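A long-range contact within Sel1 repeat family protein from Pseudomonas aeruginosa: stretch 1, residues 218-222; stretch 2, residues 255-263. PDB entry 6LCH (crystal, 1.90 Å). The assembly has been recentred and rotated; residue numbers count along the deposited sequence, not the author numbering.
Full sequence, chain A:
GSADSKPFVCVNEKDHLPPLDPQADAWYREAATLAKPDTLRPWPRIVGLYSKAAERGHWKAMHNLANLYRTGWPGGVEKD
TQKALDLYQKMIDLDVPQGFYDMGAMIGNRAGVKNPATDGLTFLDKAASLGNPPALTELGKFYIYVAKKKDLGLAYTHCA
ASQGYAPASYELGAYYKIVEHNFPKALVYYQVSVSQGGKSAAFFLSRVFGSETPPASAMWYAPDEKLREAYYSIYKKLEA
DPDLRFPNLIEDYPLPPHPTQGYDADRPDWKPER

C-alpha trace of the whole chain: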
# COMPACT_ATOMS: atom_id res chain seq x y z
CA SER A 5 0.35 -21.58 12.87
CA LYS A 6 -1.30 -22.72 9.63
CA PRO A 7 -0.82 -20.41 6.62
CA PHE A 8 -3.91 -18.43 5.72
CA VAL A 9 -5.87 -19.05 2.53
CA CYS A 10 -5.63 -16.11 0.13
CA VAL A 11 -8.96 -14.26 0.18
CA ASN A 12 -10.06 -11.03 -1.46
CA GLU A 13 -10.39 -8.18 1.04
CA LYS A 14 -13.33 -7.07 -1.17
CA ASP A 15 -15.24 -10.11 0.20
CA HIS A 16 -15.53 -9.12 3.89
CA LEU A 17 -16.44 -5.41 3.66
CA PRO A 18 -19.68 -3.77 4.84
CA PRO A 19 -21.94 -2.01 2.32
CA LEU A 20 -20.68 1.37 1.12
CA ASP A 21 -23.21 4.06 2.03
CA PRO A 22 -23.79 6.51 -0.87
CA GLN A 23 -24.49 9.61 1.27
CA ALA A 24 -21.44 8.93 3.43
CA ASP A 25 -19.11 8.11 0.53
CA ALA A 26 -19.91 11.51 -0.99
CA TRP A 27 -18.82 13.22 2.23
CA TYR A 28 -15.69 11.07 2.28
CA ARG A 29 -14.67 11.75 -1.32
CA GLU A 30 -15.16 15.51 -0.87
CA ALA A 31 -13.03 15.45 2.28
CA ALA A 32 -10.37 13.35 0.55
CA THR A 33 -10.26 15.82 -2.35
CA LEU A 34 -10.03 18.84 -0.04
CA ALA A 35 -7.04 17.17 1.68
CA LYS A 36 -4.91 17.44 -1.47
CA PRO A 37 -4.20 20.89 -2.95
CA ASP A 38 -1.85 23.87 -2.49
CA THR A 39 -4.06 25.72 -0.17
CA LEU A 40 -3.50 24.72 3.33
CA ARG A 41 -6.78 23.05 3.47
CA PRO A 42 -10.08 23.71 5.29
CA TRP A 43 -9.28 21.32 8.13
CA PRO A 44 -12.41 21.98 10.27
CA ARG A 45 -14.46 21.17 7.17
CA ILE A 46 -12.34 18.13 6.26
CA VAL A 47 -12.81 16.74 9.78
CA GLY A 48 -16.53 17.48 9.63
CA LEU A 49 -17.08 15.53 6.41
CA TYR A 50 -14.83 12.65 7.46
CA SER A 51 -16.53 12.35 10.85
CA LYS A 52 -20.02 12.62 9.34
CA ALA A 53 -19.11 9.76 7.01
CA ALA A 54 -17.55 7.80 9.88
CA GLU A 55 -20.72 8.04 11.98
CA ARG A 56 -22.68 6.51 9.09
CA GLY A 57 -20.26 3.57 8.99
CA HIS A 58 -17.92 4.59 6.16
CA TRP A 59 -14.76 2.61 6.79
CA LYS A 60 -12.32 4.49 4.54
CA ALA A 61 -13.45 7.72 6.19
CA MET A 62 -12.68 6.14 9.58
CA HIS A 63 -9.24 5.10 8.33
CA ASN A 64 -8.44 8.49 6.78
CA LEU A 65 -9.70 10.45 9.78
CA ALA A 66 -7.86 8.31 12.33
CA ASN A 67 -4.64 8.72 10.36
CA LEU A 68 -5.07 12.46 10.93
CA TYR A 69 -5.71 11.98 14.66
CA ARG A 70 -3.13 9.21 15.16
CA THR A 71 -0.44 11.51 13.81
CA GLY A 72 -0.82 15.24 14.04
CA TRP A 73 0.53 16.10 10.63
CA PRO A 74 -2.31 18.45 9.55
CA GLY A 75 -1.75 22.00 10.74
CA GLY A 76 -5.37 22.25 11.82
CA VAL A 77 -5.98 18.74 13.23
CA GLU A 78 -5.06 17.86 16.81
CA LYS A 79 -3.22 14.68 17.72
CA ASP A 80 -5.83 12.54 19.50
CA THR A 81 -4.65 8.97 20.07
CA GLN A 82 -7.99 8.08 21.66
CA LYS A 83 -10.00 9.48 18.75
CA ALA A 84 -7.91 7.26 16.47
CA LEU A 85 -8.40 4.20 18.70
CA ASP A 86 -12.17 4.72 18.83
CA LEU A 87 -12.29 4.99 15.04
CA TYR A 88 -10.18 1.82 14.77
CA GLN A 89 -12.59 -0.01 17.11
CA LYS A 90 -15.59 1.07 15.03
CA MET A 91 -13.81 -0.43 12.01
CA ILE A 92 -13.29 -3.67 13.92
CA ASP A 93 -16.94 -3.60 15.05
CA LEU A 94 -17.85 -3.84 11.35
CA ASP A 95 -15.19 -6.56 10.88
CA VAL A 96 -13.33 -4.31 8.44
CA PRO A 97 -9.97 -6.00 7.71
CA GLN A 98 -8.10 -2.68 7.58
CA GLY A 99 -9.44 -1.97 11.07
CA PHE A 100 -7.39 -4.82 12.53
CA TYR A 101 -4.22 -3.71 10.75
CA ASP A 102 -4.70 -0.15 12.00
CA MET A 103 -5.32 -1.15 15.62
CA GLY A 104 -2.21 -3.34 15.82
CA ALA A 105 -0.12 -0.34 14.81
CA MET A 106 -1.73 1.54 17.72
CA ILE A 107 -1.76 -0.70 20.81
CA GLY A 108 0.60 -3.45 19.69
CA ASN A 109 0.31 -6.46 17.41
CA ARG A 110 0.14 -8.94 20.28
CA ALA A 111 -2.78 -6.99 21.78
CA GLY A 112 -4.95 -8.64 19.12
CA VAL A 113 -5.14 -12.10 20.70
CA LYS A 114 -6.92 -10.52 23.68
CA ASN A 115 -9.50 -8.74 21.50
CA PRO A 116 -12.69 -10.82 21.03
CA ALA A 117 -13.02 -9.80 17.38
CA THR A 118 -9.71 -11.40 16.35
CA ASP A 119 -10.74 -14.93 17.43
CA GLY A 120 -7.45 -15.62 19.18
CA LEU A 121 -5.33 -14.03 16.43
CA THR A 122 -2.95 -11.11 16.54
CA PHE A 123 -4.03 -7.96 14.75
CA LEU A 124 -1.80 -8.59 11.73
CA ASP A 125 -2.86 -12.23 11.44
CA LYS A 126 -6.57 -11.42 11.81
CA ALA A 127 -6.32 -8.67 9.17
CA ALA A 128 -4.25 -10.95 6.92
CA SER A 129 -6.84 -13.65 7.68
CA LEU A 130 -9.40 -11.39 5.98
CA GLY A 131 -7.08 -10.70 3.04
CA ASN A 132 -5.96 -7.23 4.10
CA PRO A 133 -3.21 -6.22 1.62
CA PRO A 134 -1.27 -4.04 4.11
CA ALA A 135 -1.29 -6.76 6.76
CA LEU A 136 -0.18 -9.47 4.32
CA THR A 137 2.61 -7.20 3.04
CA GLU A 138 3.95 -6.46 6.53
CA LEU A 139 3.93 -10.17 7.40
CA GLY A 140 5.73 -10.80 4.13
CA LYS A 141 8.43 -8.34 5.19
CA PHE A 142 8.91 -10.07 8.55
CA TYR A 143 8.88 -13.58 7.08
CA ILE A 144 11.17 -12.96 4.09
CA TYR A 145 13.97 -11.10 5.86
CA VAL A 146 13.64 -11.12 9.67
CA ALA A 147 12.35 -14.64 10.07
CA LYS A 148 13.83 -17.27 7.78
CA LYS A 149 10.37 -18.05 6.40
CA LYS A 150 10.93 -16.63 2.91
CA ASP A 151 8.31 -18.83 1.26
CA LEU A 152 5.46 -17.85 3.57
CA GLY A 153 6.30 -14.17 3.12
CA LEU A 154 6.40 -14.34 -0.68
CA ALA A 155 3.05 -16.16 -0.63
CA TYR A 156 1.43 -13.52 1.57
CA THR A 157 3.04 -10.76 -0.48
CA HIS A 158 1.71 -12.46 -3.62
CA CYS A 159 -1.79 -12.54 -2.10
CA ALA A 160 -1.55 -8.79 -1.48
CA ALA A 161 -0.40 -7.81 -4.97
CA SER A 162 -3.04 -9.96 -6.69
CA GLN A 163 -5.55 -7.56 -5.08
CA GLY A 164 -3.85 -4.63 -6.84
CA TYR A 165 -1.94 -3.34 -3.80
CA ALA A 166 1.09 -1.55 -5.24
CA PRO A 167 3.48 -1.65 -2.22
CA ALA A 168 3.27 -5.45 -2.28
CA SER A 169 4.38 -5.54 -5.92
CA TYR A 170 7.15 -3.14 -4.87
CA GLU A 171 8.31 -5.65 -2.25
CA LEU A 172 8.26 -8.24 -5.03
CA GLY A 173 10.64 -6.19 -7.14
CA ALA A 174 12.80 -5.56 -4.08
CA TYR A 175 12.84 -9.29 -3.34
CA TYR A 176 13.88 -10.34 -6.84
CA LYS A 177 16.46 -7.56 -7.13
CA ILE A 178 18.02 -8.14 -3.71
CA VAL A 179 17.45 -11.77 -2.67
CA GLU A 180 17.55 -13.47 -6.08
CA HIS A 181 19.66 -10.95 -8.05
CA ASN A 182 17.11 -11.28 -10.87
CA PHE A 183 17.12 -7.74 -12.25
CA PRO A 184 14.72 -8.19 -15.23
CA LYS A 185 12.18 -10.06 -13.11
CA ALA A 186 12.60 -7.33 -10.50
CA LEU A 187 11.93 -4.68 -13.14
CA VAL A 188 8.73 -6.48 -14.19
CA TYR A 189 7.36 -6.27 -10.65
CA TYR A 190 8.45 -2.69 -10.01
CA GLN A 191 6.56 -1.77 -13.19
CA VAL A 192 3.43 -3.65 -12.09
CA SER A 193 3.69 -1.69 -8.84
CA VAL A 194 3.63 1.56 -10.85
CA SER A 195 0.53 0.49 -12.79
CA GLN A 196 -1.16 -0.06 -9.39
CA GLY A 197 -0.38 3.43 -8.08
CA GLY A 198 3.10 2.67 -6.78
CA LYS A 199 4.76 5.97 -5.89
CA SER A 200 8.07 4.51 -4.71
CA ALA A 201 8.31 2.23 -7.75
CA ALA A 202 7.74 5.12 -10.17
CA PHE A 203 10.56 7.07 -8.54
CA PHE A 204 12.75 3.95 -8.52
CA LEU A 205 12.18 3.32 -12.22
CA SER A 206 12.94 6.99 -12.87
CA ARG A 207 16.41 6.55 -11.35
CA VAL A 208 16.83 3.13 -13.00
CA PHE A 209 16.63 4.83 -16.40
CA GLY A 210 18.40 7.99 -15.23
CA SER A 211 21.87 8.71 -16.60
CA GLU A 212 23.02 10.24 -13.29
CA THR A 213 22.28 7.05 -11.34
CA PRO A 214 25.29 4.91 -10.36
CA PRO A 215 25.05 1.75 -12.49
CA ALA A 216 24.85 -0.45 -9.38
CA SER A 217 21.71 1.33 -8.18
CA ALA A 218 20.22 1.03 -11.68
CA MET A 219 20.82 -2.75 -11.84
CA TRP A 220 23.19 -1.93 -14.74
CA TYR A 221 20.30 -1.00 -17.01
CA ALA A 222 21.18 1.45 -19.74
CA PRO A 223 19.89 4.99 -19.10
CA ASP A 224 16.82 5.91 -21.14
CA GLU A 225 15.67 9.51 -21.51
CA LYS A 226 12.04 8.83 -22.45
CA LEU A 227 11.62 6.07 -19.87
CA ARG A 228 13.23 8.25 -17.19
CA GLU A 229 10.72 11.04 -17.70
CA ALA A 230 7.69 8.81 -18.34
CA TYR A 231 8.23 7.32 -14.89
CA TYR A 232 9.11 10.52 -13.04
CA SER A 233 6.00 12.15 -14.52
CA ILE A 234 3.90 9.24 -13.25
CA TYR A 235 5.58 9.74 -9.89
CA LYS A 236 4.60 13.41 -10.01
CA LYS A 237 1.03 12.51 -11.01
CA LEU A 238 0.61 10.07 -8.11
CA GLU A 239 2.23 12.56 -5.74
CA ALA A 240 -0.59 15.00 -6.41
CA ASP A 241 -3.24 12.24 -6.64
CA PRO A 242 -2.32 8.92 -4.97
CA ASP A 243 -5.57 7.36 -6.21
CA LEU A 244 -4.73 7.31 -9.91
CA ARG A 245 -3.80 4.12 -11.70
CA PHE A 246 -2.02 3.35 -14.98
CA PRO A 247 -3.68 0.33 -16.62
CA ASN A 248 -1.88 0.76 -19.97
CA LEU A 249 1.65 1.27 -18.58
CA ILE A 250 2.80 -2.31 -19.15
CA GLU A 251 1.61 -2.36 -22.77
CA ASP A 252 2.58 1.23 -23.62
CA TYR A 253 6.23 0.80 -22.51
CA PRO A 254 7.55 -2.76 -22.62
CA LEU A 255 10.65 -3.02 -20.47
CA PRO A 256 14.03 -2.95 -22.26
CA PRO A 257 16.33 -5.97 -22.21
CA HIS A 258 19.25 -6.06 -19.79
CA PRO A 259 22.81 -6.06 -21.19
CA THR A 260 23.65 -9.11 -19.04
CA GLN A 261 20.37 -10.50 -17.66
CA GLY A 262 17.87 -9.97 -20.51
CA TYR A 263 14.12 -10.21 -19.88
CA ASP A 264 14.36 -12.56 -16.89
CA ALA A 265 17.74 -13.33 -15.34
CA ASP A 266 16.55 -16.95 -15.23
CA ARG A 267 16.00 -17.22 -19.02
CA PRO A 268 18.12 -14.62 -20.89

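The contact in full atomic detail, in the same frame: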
# COMPACT_ATOMS: atom_id res chain seq x y z
N ALA A 218 21.11 1.20 -10.54
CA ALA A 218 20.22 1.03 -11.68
C ALA A 218 20.20 -0.40 -12.20
O ALA A 218 19.68 -0.64 -13.29
CB ALA A 218 20.63 1.99 -12.81
N MET A 219 20.72 -1.35 -11.43
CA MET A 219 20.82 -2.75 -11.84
C MET A 219 21.54 -2.90 -13.18
O MET A 219 21.30 -3.87 -13.91
CB MET A 219 19.44 -3.42 -11.87
CG MET A 219 18.59 -3.11 -10.65
SD MET A 219 17.13 -4.14 -10.45
CE MET A 219 15.85 -3.23 -11.30
N TRP A 220 22.40 -1.93 -13.50
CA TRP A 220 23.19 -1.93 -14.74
C TRP A 220 22.30 -1.88 -15.98
O TRP A 220 22.69 -2.36 -17.05
CB TRP A 220 24.14 -3.13 -14.79
CG TRP A 220 25.21 -3.01 -13.76
CD1 TRP A 220 26.34 -2.25 -13.84
CD2 TRP A 220 25.24 -3.64 -12.47
NE1 TRP A 220 27.09 -2.38 -12.69
CE2 TRP A 220 26.43 -3.23 -11.84
CE3 TRP A 220 24.39 -4.52 -11.80
CZ2 TRP A 220 26.78 -3.66 -10.56
CZ3 TRP A 220 24.74 -4.95 -10.53
CH2 TRP A 220 25.93 -4.52 -9.93
N TYR A 221 21.12 -1.29 -15.85
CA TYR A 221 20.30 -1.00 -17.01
C TYR A 221 20.81 0.27 -17.69
O TYR A 221 21.28 1.20 -17.04
CB TYR A 221 18.83 -0.82 -16.61
CG TYR A 221 18.07 -2.13 -16.57
CD1 TYR A 221 17.94 -2.84 -15.39
CD2 TYR A 221 17.51 -2.66 -17.73
CE1 TYR A 221 17.26 -4.03 -15.35
CE2 TYR A 221 16.83 -3.85 -17.70
CZ TYR A 221 16.71 -4.54 -16.51
OH TYR A 221 16.03 -5.72 -16.48
N ALA A 222 20.74 0.28 -19.01
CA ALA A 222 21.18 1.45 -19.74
C ALA A 222 20.23 2.61 -19.47
O ALA A 222 19.01 2.42 -19.45
CB ALA A 222 21.28 1.17 -21.23
N LEU A 255 9.38 -3.28 -21.12
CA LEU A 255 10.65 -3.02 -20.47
C LEU A 255 11.81 -3.42 -21.38
O LEU A 255 11.74 -4.44 -22.06
CB LEU A 255 10.73 -3.77 -19.14
CG LEU A 255 9.77 -3.27 -18.07
CD1 LEU A 255 9.60 -4.29 -16.97
CD2 LEU A 255 10.23 -1.93 -17.52
N PRO A 256 12.88 -2.63 -21.40
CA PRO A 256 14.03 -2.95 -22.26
C PRO A 256 14.71 -4.22 -21.80
O PRO A 256 14.56 -4.64 -20.64
CB PRO A 256 14.94 -1.74 -22.10
CG PRO A 256 14.60 -1.19 -20.76
CD PRO A 256 13.11 -1.41 -20.61
N PRO A 257 15.48 -4.87 -22.67
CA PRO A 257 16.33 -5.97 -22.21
C PRO A 257 17.47 -5.44 -21.35
O PRO A 257 17.77 -4.24 -21.32
CB PRO A 257 16.86 -6.58 -23.52
CG PRO A 257 16.82 -5.45 -24.49
CD PRO A 257 15.61 -4.63 -24.11
N HIS A 258 18.10 -6.35 -20.63
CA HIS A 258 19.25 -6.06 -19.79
C HIS A 258 20.52 -6.49 -20.50
O HIS A 258 20.54 -7.58 -21.10
CB HIS A 258 19.14 -6.77 -18.45
CG HIS A 258 20.12 -6.31 -17.42
ND1 HIS A 258 21.41 -6.79 -17.36
CD2 HIS A 258 20.01 -5.41 -16.42
CE1 HIS A 258 22.05 -6.21 -16.36
NE2 HIS A 258 21.22 -5.36 -15.77
N PRO A 259 21.58 -5.68 -20.48
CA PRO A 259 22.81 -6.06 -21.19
C PRO A 259 23.39 -7.40 -20.76
O PRO A 259 24.07 -8.06 -21.56
CB PRO A 259 23.77 -4.90 -20.88
CG PRO A 259 22.87 -3.74 -20.60
CD PRO A 259 21.67 -4.32 -19.92
N THR A 260 23.16 -7.82 -19.52
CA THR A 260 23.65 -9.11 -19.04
C THR A 260 22.54 -10.09 -18.71
O THR A 260 22.70 -11.29 -18.93
CB THR A 260 24.53 -8.92 -17.79
OG1 THR A 260 25.54 -7.94 -18.06
CG2 THR A 260 25.21 -10.23 -17.41
N GLN A 261 21.39 -9.62 -18.21
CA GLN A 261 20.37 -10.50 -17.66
C GLN A 261 19.13 -10.65 -18.54
O GLN A 261 18.35 -11.58 -18.31
CB GLN A 261 19.95 -10.00 -16.27
CG GLN A 261 21.10 -9.50 -15.41
CD GLN A 261 20.97 -9.90 -13.95
OE1 GLN A 261 19.87 -10.18 -13.46
NE2 GLN A 261 22.10 -9.95 -13.24
N GLY A 262 18.93 -9.76 -19.52
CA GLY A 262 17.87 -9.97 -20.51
C GLY A 262 16.49 -9.58 -20.01
O GLY A 262 16.31 -8.50 -19.44
N TYR A 263 15.51 -10.45 -20.25
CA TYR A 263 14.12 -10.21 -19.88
C TYR A 263 13.70 -10.95 -18.62
O TYR A 263 12.65 -10.63 -18.05
CB TYR A 263 13.19 -10.60 -21.02
CG TYR A 263 13.17 -9.58 -22.12
CD1 TYR A 263 12.26 -8.53 -22.09
CD2 TYR A 263 14.07 -9.64 -23.17
CE1 TYR A 263 12.24 -7.58 -23.08
CE2 TYR A 263 14.05 -8.69 -24.17
CZ TYR A 263 13.14 -7.67 -24.12
OH TYR A 263 13.11 -6.71 -25.12
O HOH W 1 14.73 -6.72 -18.66
O HOH W 2 19.31 -1.37 -21.14

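Neither stretch forms regular helix or strand. The contact combines side-chain packing with one direct hydrogen bond and two bridging waters. It buries 286 Å² in total, and the nearest CA atoms across the stretches are those of Tyr221 and His258, 5.9 Å apart.

Stretch 1 opens with a type I' beta turn from Ala218 to Tyr221. The turn is closed by a hydrogen bond from Tyr221 N to Ala218 O, 3.0 Å. Ala218 itself does not touch stretch 2.

Met219 contributes its backbone. Its O accepts a very short hydrogen bond from His258 NE2, 2.4 Å, at an angle of 161°. The other ring nitrogen, His258 ND1, accepts from Thr260 N and from Gln261 N, each at 3.0 Å. ND1 therefore acts as acceptor while NE2 donates, and the ring is held from both stretches.

The CA-to-CB bond of Trp220 points toward stretch 2, though the side chain then leads off from it. Its CB lies 3.8 Å from His258 NE2, and its O packs 3.6 Å from Pro259 CD.

Tyr221 has the largest covered area. Its CA-to-CB bond points sideways, but the ring reaches closer to stretch 2. The edge of the His258 ring meets one face of the tyrosine ring, with planes at 89° and centroids 4.5 Å apart. The closest atoms are Tyr221 CE1 and His258 CD2, 3.3 Å apart. Pro256 adds an apolar contact, Tyr221 CD2 to Pro256 CG, 4.5 Å.

The phenol end bonds through water 1. This water accepts from Tyr221 OH at 2.7 Å and donates to Pro256 O at 2.9 Å and Gly262 O at 2.5 Å. Within stretch 2, Gly262 N also donates to His258 O, 3.1 Å.

Ala222 N donates to water 2 at 3.1 Å, and that water donates to Pro257 O at 3.3 Å, bridging the two backbones.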